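Local coordinates for protein 2-oxoglutarate carboxylase small subunit (PDB 7KCT) that is a biotin carboxylase-type subunit with an ATP-grasp domain, modelled here with ADP, magnesium and bicarbonate, at residues A[40-50]-A[67-77]; A[392-400]-A[411-420]. All coordinates share one frame; numbering follows the deposited sequence.

Contact 1. Residues A[40-50]-A[67-77]; sequences IYNEIESTARH and TYLNAERIVDL
Asn-42 and Thr-67 meet through a single, nearly straight hydrogen bond, ND2 to OG1 (2.9 Å, 164°), with the hydroxyl oxygen lying in the amide plane. At the other end of the amide, Asn-42 OD1 accepts from Ile-44 N at 2.9 Å and closes an Asx turn. The amide is thus held from both ends. Thr-67 OG1 is also hydrogen-bonded to the backbone carbonyls of Ile-60 and Asn-63, which must share its one proton and tie it to the loop after strand 56-59. The methyl of the same threonine, CG2, lies over one face of the Tyr-68 ring, offset toward its rim; that ring also stacks with Phe-92. All this happens at the C-terminal end of strand 36-41, in the parallel, Rossmann-like sheet of the biotin carboxylase N-terminal domain, against which helix 71-81 packs. Ile-40 is the apolar link. With CG1 placed between the backbone N and the carbonyl carbon (chi1 57°), its CD1 reaches Tyr-68 CD1 at 3.8 Å and Ile-74 CD1 at 4.0 Å. The other branch, CG2, slides past Leu-77 and touches CD2 at 3.5 Å. His-50 NE2 donates to Ile-40 O (2.9 Å), the oxygen lying in the imidazole plane.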
loop_
_atom_site.group_PDB
_atom_site.type_symbol
_atom_site.label_atom_id
_atom_site.label_comp_id
_atom_site.label_asym_id
_atom_site.label_seq_id
_atom_site.Cartn_x
_atom_site.Cartn_y
_atom_site.Cartn_z
ATOM N N ILE A 40 9.378 4.118 -23.759
ATOM C CA ILE A 40 9.246 4.991 -24.928
ATOM C C ILE A 40 8.430 6.198 -24.506
ATOM O O ILE A 40 7.610 6.111 -23.587
ATOM C CB ILE A 40 8.589 4.288 -26.147
ATOM C CG1 ILE A 40 7.207 3.716 -25.800
ATOM C CG2 ILE A 40 9.496 3.196 -26.701
ATOM C CD1 ILE A 40 6.417 3.144 -26.995
ATOM N N TYR A 41 8.649 7.336 -25.173
ATOM C CA TYR A 41 7.906 8.512 -24.781
ATOM C C TYR A 41 7.896 9.540 -25.890
ATOM O O TYR A 41 8.728 9.517 -26.800
ATOM C CB TYR A 41 8.460 9.161 -23.488
ATOM C CG TYR A 41 9.861 9.694 -23.592
ATOM C CD1 TYR A 41 10.951 8.841 -23.567
ATOM C CD2 TYR A 41 10.105 11.067 -23.675
ATOM C CE1 TYR A 41 12.237 9.317 -23.681
ATOM C CE2 TYR A 41 11.399 11.558 -23.772
ATOM C CZ TYR A 41 12.442 10.673 -23.798
ATOM O OH TYR A 41 13.708 11.121 -23.862
ATOM N N ASN A 42 6.936 10.446 -25.782
ATOM C CA ASN A 42 6.879 11.604 -26.673
ATOM C C ASN A 42 7.593 12.783 -26.040
ATOM O O ASN A 42 7.612 12.944 -24.813
ATOM C CB ASN A 42 5.418 11.961 -26.969
ATOM C CG ASN A 42 5.273 13.010 -28.066
ATOM O OD1 ASN A 42 5.341 14.210 -27.790
ATOM N ND2 ASN A 42 5.138 12.557 -29.306
ATOM N N GLU A 43 8.181 13.623 -26.902
ATOM C CA GLU A 43 8.858 14.836 -26.449
ATOM C C GLU A 43 7.997 15.650 -25.469
ATOM O O GLU A 43 8.532 16.351 -24.613
ATOM C CB GLU A 43 9.274 15.699 -27.669
ATOM N N ILE A 44 6.670 15.594 -25.559
ATOM C CA ILE A 44 5.902 16.406 -24.610
ATOM C C ILE A 44 5.934 15.875 -23.177
ATOM O O ILE A 44 5.540 16.600 -22.258
ATOM C CB ILE A 44 4.412 16.552 -24.977
ATOM C CG1 ILE A 44 3.801 15.160 -25.146
ATOM C CG2 ILE A 44 4.266 17.470 -26.224
ATOM C CD1 ILE A 44 2.341 15.121 -25.014
ATOM N N GLU A 45 6.410 14.645 -22.958
ATOM C CA GLU A 45 6.405 13.961 -21.664
ATOM C C GLU A 45 7.830 13.606 -21.252
ATOM O O GLU A 45 8.105 12.525 -20.721
ATOM C CB GLU A 45 5.534 12.708 -21.741
ATOM C CG GLU A 45 4.038 12.933 -21.605
ATOM C CD GLU A 45 3.305 11.649 -21.217
ATOM O OE1 GLU A 45 3.555 10.583 -21.850
ATOM O OE2 GLU A 45 2.496 11.730 -20.254
ATOM N N SER A 46 8.787 14.503 -21.511
ATOM C CA SER A 46 10.173 14.112 -21.275
ATOM C C SER A 46 10.461 13.977 -19.787
ATOM O O SER A 46 11.418 13.282 -19.422
ATOM C CB SER A 46 11.134 15.132 -21.900
ATOM O OG SER A 46 10.699 16.432 -21.544
ATOM N N THR A 47 9.605 14.529 -18.925
ATOM C CA THR A 47 9.777 14.361 -17.499
ATOM C C THR A 47 8.893 13.247 -16.933
ATOM O O THR A 47 8.801 13.134 -15.723
ATOM C CB THR A 47 9.452 15.662 -16.750
ATOM O OG1 THR A 47 8.068 15.990 -16.962
ATOM C CG2 THR A 47 10.290 16.815 -17.251
ATOM N N ALA A 48 8.307 12.403 -17.768
ATOM C CA ALA A 48 7.383 11.374 -17.292
ATOM C C ALA A 48 8.062 10.442 -16.294
ATOM O O ALA A 48 9.247 10.115 -16.422
ATOM C CB ALA A 48 6.847 10.537 -18.449
ATOM N N ARG A 49 7.283 10.005 -15.309
ATOM C CA ARG A 49 7.787 9.082 -14.295
ATOM C C ARG A 49 8.207 7.731 -14.881
ATOM O O ARG A 49 9.211 7.150 -14.440
ATOM C CB ARG A 49 6.719 8.907 -13.224
ATOM C CG ARG A 49 7.119 7.969 -12.148
ATOM C CD ARG A 49 8.398 8.389 -11.447
ATOM N NE ARG A 49 8.451 9.829 -11.165
ATOM C CZ ARG A 49 9.513 10.479 -10.668
ATOM N NH1 ARG A 49 10.672 9.857 -10.415
ATOM N NH2 ARG A 49 9.437 11.791 -10.486
ATOM N N HIS A 50 7.466 7.201 -15.881
ATOM C CA HIS A 50 7.871 5.916 -16.442
ATOM C C HIS A 50 9.220 6.004 -17.136
ATOM O O HIS A 50 9.965 5.031 -17.128
ATOM C CB HIS A 50 6.802 5.363 -17.397
ATOM C CG HIS A 50 6.691 6.045 -18.742
ATOM N ND1 HIS A 50 6.004 7.224 -18.939
ATOM C CD2 HIS A 50 7.076 5.637 -19.968
ATOM C CE1 HIS A 50 6.014 7.533 -20.223
ATOM N NE2 HIS A 50 6.621 6.557 -20.871
ATOM N N THR A 67 3.577 8.040 -31.129
ATOM C CA THR A 67 4.574 7.457 -30.232
ATOM C C THR A 67 4.219 6.026 -29.849
ATOM O O THR A 67 5.065 5.128 -29.896
ATOM C CB THR A 67 4.692 8.311 -28.966
ATOM O OG1 THR A 67 5.176 9.619 -29.309
ATOM C CG2 THR A 67 5.652 7.645 -27.920
ATOM N N TYR A 68 2.968 5.795 -29.440
ATOM C CA TYR A 68 2.526 4.509 -28.932
ATOM C C TYR A 68 1.745 3.648 -29.934
ATOM O O TYR A 68 1.464 2.481 -29.634
ATOM C CB TYR A 68 1.677 4.721 -27.663
ATOM C CG TYR A 68 2.400 5.552 -26.620
ATOM C CD1 TYR A 68 3.269 4.944 -25.743
ATOM C CD2 TYR A 68 2.255 6.929 -26.558
ATOM C CE1 TYR A 68 3.951 5.644 -24.807
ATOM C CE2 TYR A 68 2.950 7.668 -25.616
ATOM C CZ TYR A 68 3.810 6.989 -24.736
ATOM O OH TYR A 68 4.551 7.600 -23.769
ATOM N N LEU A 69 1.410 4.157 -31.112
ATOM C CA LEU A 69 0.560 3.414 -32.054
ATOM C C LEU A 69 1.297 2.938 -33.302
ATOM O O LEU A 69 0.731 2.181 -34.087
ATOM C CB LEU A 69 -0.647 4.272 -32.479
ATOM C CG LEU A 69 -1.674 4.572 -31.382
ATOM C CD1 LEU A 69 -2.800 5.535 -31.939
ATOM C CD2 LEU A 69 -2.286 3.282 -30.819
ATOM N N ASN A 70 2.545 3.329 -33.501
ATOM C CA ASN A 70 3.306 2.911 -34.676
ATOM C C ASN A 70 3.973 1.572 -34.386
ATOM O O ASN A 70 5.069 1.517 -33.829
ATOM C CB ASN A 70 4.317 3.976 -35.051
ATOM C CG ASN A 70 4.964 3.726 -36.414
ATOM O OD1 ASN A 70 5.435 2.630 -36.696
ATOM N ND2 ASN A 70 5.007 4.757 -37.245
ATOM N N ALA A 71 3.306 0.493 -34.806
ATOM C CA ALA A 71 3.771 -0.856 -34.514
ATOM C C ALA A 71 5.157 -1.138 -35.101
ATOM O O ALA A 71 5.995 -1.747 -34.427
ATOM C CB ALA A 71 2.737 -1.852 -35.019
ATOM N N GLU A 72 5.435 -0.690 -36.331
ATOM C CA GLU A 72 6.724 -0.993 -36.954
ATOM C C GLU A 72 7.888 -0.353 -36.188
ATOM O O GLU A 72 8.936 -0.992 -35.993
ATOM C CB GLU A 72 6.729 -0.542 -38.419
ATOM N N ARG A 73 7.738 0.917 -35.787
ATOM C CA ARG A 73 8.821 1.609 -35.110
ATOM C C ARG A 73 9.109 1.011 -33.734
ATOM O O ARG A 73 10.278 0.911 -33.341
ATOM C CB ARG A 73 8.511 3.100 -34.993
ATOM C CG ARG A 73 9.746 3.894 -34.658
ATOM C CD ARG A 73 9.442 5.333 -34.214
ATOM N NE ARG A 73 8.988 6.188 -35.315
ATOM C CZ ARG A 73 7.740 6.632 -35.456
ATOM N NH1 ARG A 73 6.823 6.306 -34.558
ATOM N NH2 ARG A 73 7.410 7.417 -36.479
ATOM N N ILE A 74 8.074 0.573 -33.009
ATOM C CA ILE A 74 8.260 0.006 -31.668
ATOM C C ILE A 74 8.944 -1.354 -31.737
ATOM O O ILE A 74 9.839 -1.658 -30.943
ATOM C CB ILE A 74 6.890 -0.082 -30.978
ATOM C CG1 ILE A 74 6.379 1.330 -30.723
ATOM C CG2 ILE A 74 6.961 -0.813 -29.660
ATOM C CD1 ILE A 74 4.925 1.427 -30.244
ATOM N N VAL A 75 8.527 -2.198 -32.682
ATOM C CA VAL A 75 9.144 -3.507 -32.832
ATOM C C VAL A 75 10.579 -3.380 -33.310
ATOM O O VAL A 75 11.471 -4.107 -32.845
ATOM C CB VAL A 75 8.306 -4.374 -33.785
ATOM C CG1 VAL A 75 9.099 -5.596 -34.168
ATOM C CG2 VAL A 75 7.041 -4.749 -33.113
ATOM N N ASP A 76 10.824 -2.469 -34.245
ATOM C CA ASP A 76 12.181 -2.185 -34.684
ATOM C C ASP A 76 13.053 -1.727 -33.517
ATOM O O ASP A 76 14.229 -2.095 -33.438
ATOM C CB ASP A 76 12.188 -1.098 -35.754
ATOM C CG ASP A 76 11.873 -1.626 -37.157
ATOM O OD1 ASP A 76 11.752 -2.863 -37.337
ATOM O OD2 ASP A 76 11.739 -0.787 -38.081
ATOM N N LEU A 77 12.525 -0.860 -32.652
ATOM C CA LEU A 77 13.337 -0.389 -31.518
ATOM C C LEU A 77 13.686 -1.535 -30.593
ATOM O O LEU A 77 14.815 -1.630 -30.106
ATOM C CB LEU A 77 12.621 0.701 -30.720
ATOM C CG LEU A 77 13.240 1.224 -29.426
ATOM C CD1 LEU A 77 14.503 2.008 -29.752
ATOM C CD2 LEU A 77 12.196 2.096 -28.714
#

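Contact 2. Residues A[392-400]-A[411-420]; sequences SLIAKLIVW and MRSALETYEI
Leu-397 pushes one methyl, CD2, among four side chains of the segment 411-420. It meets Leu-415 CD2 at 3.7 Å, and both Met-411 SD and Ala-414 CB at 3.8 Å. The fourth neighbour is Tyr-418, whose CD2 lies 4.2 Å from Leu-397 CD2; the methyl comes in at the ring edge, near its plane. The leucine gets there because CG stands opposite the backbone N (chi1 -177°), beside the carbonyl carbon. Met-411 doubles back at chi2 and chi3, which brings its CE to within 3.3 Å of Leu-397 O, a tight approach, while its CB packs on Val-399 CG2 at 3.9 Å. Toward the start of the strand, Ala-395 CB sits only 3.0 Å from Tyr-418 OH, a close carbon-oxygen approach, and Ile-394 meets Ile-420. Two successive residues can face the same way here because Ile-394 and Ala-395 form a classic beta bulge opposite Ile-347. Further out, the Tyr-418 hydroxyl is hydrogen-bonded to that of Tyr-366. Ala-414 O takes both N and OG1 of Thr-417 on the same face of its carbonyl plane, and the helix 427-435 backs Met-411 and Leu-415. Strand 393-400 and helix 411-417 run roughly antiparallel, at 147°, as a beta-alpha unit in which the helix runs back along one face of the antiparallel sheet of the biotin carboxylase C-terminal domain.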
loop_
_atom_site.group_PDB
_atom_site.type_symbol
_atom_site.label_atom_id
_atom_site.label_comp_id
_atom_site.label_asym_id
_atom_site.label_seq_id
_atom_site.Cartn_x
_atom_site.Cartn_y
_atom_site.Cartn_z
ATOM N N SER A 392 -7.268 10.733 -18.968
ATOM C CA SER A 392 -7.195 11.690 -17.858
ATOM C C SER A 392 -6.815 11.049 -16.530
ATOM O O SER A 392 -6.738 11.759 -15.511
ATOM C CB SER A 392 -8.529 12.441 -17.688
ATOM O OG SER A 392 -9.606 11.528 -17.490
ATOM N N LEU A 393 -6.506 9.752 -16.533
ATOM C CA LEU A 393 -6.186 9.029 -15.310
ATOM C C LEU A 393 -4.914 9.587 -14.692
ATOM O O LEU A 393 -3.902 9.752 -15.374
ATOM C CB LEU A 393 -6.049 7.536 -15.623
ATOM C CG LEU A 393 -5.951 6.602 -14.407
ATOM C CD1 LEU A 393 -7.134 6.779 -13.460
ATOM C CD2 LEU A 393 -5.833 5.156 -14.900
ATOM N N ILE A 394 -5.006 9.983 -13.429
ATOM C CA ILE A 394 -3.866 10.432 -12.624
ATOM C C ILE A 394 -3.360 9.314 -11.718
ATOM O O ILE A 394 -2.159 9.153 -11.514
ATOM C CB ILE A 394 -4.248 11.645 -11.743
ATOM C CG1 ILE A 394 -4.519 12.928 -12.480
ATOM C CG2 ILE A 394 -3.163 11.893 -10.638
ATOM C CD1 ILE A 394 -5.157 13.938 -11.563
ATOM N N ALA A 395 -4.282 8.619 -11.057
ATOM C CA ALA A 395 -3.906 7.675 -10.022
ATOM C C ALA A 395 -5.066 6.714 -9.861
ATOM O O ALA A 395 -6.202 7.027 -10.229
ATOM C CB ALA A 395 -3.599 8.377 -8.704
ATOM N N LYS A 396 -4.751 5.521 -9.406
ATOM C CA LYS A 396 -5.749 4.554 -8.949
ATOM C C LYS A 396 -5.513 4.382 -7.467
ATOM O O LYS A 396 -4.380 4.101 -7.039
ATOM C CB LYS A 396 -5.640 3.209 -9.665
ATOM C CG LYS A 396 -5.577 3.357 -11.171
ATOM C CD LYS A 396 -5.688 2.030 -11.933
ATOM C CE LYS A 396 -4.499 1.108 -11.693
ATOM N NZ LYS A 396 -4.259 0.249 -12.882
ATOM N N LEU A 397 -6.532 4.632 -6.677
ATOM C CA LEU A 397 -6.474 4.384 -5.248
ATOM C C LEU A 397 -7.172 3.059 -4.971
ATOM O O LEU A 397 -8.334 2.895 -5.335
ATOM C CB LEU A 397 -7.140 5.517 -4.486
ATOM C CG LEU A 397 -7.122 5.484 -2.980
ATOM C CD1 LEU A 397 -5.699 5.394 -2.564
ATOM C CD2 LEU A 397 -7.838 6.781 -2.528
ATOM N N ILE A 398 -6.474 2.120 -4.336
ATOM C CA ILE A 398 -7.008 0.778 -4.089
ATOM C C ILE A 398 -6.963 0.499 -2.613
ATOM O O ILE A 398 -5.942 0.769 -1.970
ATOM C CB ILE A 398 -6.216 -0.301 -4.841
ATOM C CG1 ILE A 398 -6.229 0.010 -6.323
ATOM C CG2 ILE A 398 -6.797 -1.711 -4.539
ATOM C CD1 ILE A 398 -4.865 0.290 -6.879
ATOM N N VAL A 399 -8.057 -0.037 -2.054
ATOM C CA VAL A 399 -8.046 -0.408 -0.654
ATOM C C VAL A 399 -8.514 -1.842 -0.505
ATOM O O VAL A 399 -9.133 -2.426 -1.401
ATOM C CB VAL A 399 -8.886 0.507 0.281
ATOM C CG1 VAL A 399 -8.504 1.959 0.066
ATOM C CG2 VAL A 399 -10.434 0.281 0.141
ATOM N N TRP A 400 -8.167 -2.414 0.640
ATOM C CA TRP A 400 -8.577 -3.770 1.001
ATOM C C TRP A 400 -9.020 -3.776 2.461
ATOM O O TRP A 400 -8.434 -3.074 3.286
ATOM C CB TRP A 400 -7.431 -4.820 0.801
ATOM C CG TRP A 400 -7.860 -6.235 1.279
ATOM C CD1 TRP A 400 -8.443 -7.204 0.530
ATOM C CD2 TRP A 400 -7.742 -6.773 2.596
ATOM N NE1 TRP A 400 -8.698 -8.332 1.302
ATOM C CE2 TRP A 400 -8.289 -8.072 2.583
ATOM C CE3 TRP A 400 -7.203 -6.290 3.785
ATOM C CZ2 TRP A 400 -8.344 -8.866 3.721
ATOM C CZ3 TRP A 400 -7.262 -7.066 4.897
ATOM C CH2 TRP A 400 -7.823 -8.349 4.860
ATOM N N MET A 411 -11.714 3.492 2.174
ATOM C CA MET A 411 -11.590 4.261 0.936
ATOM C C MET A 411 -12.022 5.719 1.121
ATOM O O MET A 411 -11.372 6.638 0.603
ATOM C CB MET A 411 -12.421 3.599 -0.182
ATOM C CG MET A 411 -12.460 4.392 -1.472
ATOM S SD MET A 411 -10.870 4.541 -2.359
ATOM C CE MET A 411 -10.735 2.915 -3.060
ATOM N N ARG A 412 -13.168 5.952 1.758
ATOM C CA ARG A 412 -13.557 7.322 2.092
ATOM C C ARG A 412 -12.407 8.079 2.783
ATOM O O ARG A 412 -12.103 9.216 2.444
ATOM C CB ARG A 412 -14.768 7.300 3.009
ATOM C CG ARG A 412 -15.370 8.695 3.350
ATOM C CD ARG A 412 -16.276 8.681 4.599
ATOM N NE ARG A 412 -15.578 8.231 5.827
ATOM C CZ ARG A 412 -15.860 7.109 6.492
ATOM N NH1 ARG A 412 -16.814 6.299 6.064
ATOM N NH2 ARG A 412 -15.203 6.783 7.606
ATOM N N SER A 413 -11.775 7.457 3.766
ATOM C CA SER A 413 -10.729 8.113 4.549
ATOM C C SER A 413 -9.456 8.347 3.746
ATOM O O SER A 413 -8.738 9.322 3.987
ATOM C CB SER A 413 -10.387 7.278 5.784
ATOM O OG SER A 413 -11.490 7.222 6.641
ATOM N N ALA A 414 -9.105 7.404 2.882
ATOM C CA ALA A 414 -7.970 7.590 1.991
ATOM C C ALA A 414 -8.235 8.749 1.037
ATOM O O ALA A 414 -7.408 9.660 0.908
ATOM C CB ALA A 414 -7.693 6.296 1.224
ATOM N N LEU A 415 -9.430 8.785 0.449
ATOM C CA LEU A 415 -9.783 9.843 -0.499
ATOM C C LEU A 415 -9.779 11.229 0.153
ATOM O O LEU A 415 -9.370 12.234 -0.460
ATOM C CB LEU A 415 -11.171 9.552 -1.060
ATOM C CG LEU A 415 -11.389 8.446 -2.077
ATOM C CD1 LEU A 415 -12.871 8.131 -2.215
ATOM C CD2 LEU A 415 -10.778 8.864 -3.421
ATOM N N GLU A 416 -10.289 11.314 1.365
ATOM C CA GLU A 416 -10.322 12.592 2.079
ATOM C C GLU A 416 -8.927 13.110 2.369
ATOM O O GLU A 416 -8.761 14.306 2.601
ATOM C CB GLU A 416 -11.125 12.411 3.357
ATOM C CG GLU A 416 -12.641 12.459 3.154
ATOM C CD GLU A 416 -13.380 11.925 4.385
ATOM O OE1 GLU A 416 -12.734 11.332 5.268
ATOM O OE2 GLU A 416 -14.615 12.026 4.443
ATOM N N THR A 417 -7.915 12.262 2.342
ATOM C CA THR A 417 -6.556 12.737 2.600
ATOM C C THR A 417 -5.691 12.852 1.346
ATOM O O THR A 417 -4.556 13.312 1.438
ATOM C CB THR A 417 -5.863 11.838 3.626
ATOM O OG1 THR A 417 -5.598 10.552 3.067
ATOM C CG2 THR A 417 -6.709 11.691 4.858
ATOM N N TYR A 418 -6.224 12.513 0.176
ATOM C CA TYR A 418 -5.489 12.601 -1.072
ATOM C C TYR A 418 -5.586 14.035 -1.588
ATOM O O TYR A 418 -6.629 14.441 -2.116
ATOM C CB TYR A 418 -6.056 11.601 -2.079
ATOM C CG TYR A 418 -5.097 11.107 -3.159
ATOM C CD1 TYR A 418 -4.079 11.901 -3.660
ATOM C CD2 TYR A 418 -5.220 9.813 -3.659
ATOM C CE1 TYR A 418 -3.208 11.420 -4.637
ATOM C CE2 TYR A 418 -4.395 9.339 -4.661
ATOM C CZ TYR A 418 -3.385 10.134 -5.151
ATOM O OH TYR A 418 -2.548 9.610 -6.134
ATOM N N GLU A 419 -4.487 14.786 -1.483
ATOM C CA GLU A 419 -4.470 16.198 -1.877
ATOM C C GLU A 419 -3.931 16.323 -3.299
ATOM O O GLU A 419 -2.801 15.888 -3.569
ATOM C CB GLU A 419 -3.613 17.054 -0.936
ATOM C CG GLU A 419 -3.686 18.573 -1.338
ATOM C CD GLU A 419 -3.076 19.521 -0.342
ATOM O OE1 GLU A 419 -3.410 20.737 -0.375
ATOM O OE2 GLU A 419 -2.237 19.064 0.431
ATOM N N ILE A 420 -4.721 16.950 -4.190
ATOM C CA ILE A 420 -4.320 17.277 -5.568
ATOM C C ILE A 420 -4.870 18.665 -5.871
ATOM O O ILE A 420 -6.088 18.867 -5.810
ATOM C CB ILE A 420 -4.848 16.289 -6.632
ATOM C CG1 ILE A 420 -4.438 14.851 -6.276
ATOM C CG2 ILE A 420 -4.295 16.586 -8.043
ATOM C CD1 ILE A 420 -4.885 13.725 -7.179
#

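Both contacts are largely buried, but they belong to different domains and share no secondary-structure element; their centres are 28 Å apart and their nearest atoms about 8 Å. Contact 1 sits at the end of a strand in a parallel sheet and mixes polar and apolar work, with one hydrogen bond across and others within segment 40-50, beside a small hydrophobic patch. Contact 2 sets a helix against the face of an antiparallel sheet and is held almost entirely by apolar side chains, with no hydrogen bond between its segments. Their margins meet in the assembly: Arg-49 forms a salt bridge with Glu-419, in contact 2 of the second subunit, whose Arg-28 and Lys-31 bond the contact 2 helix.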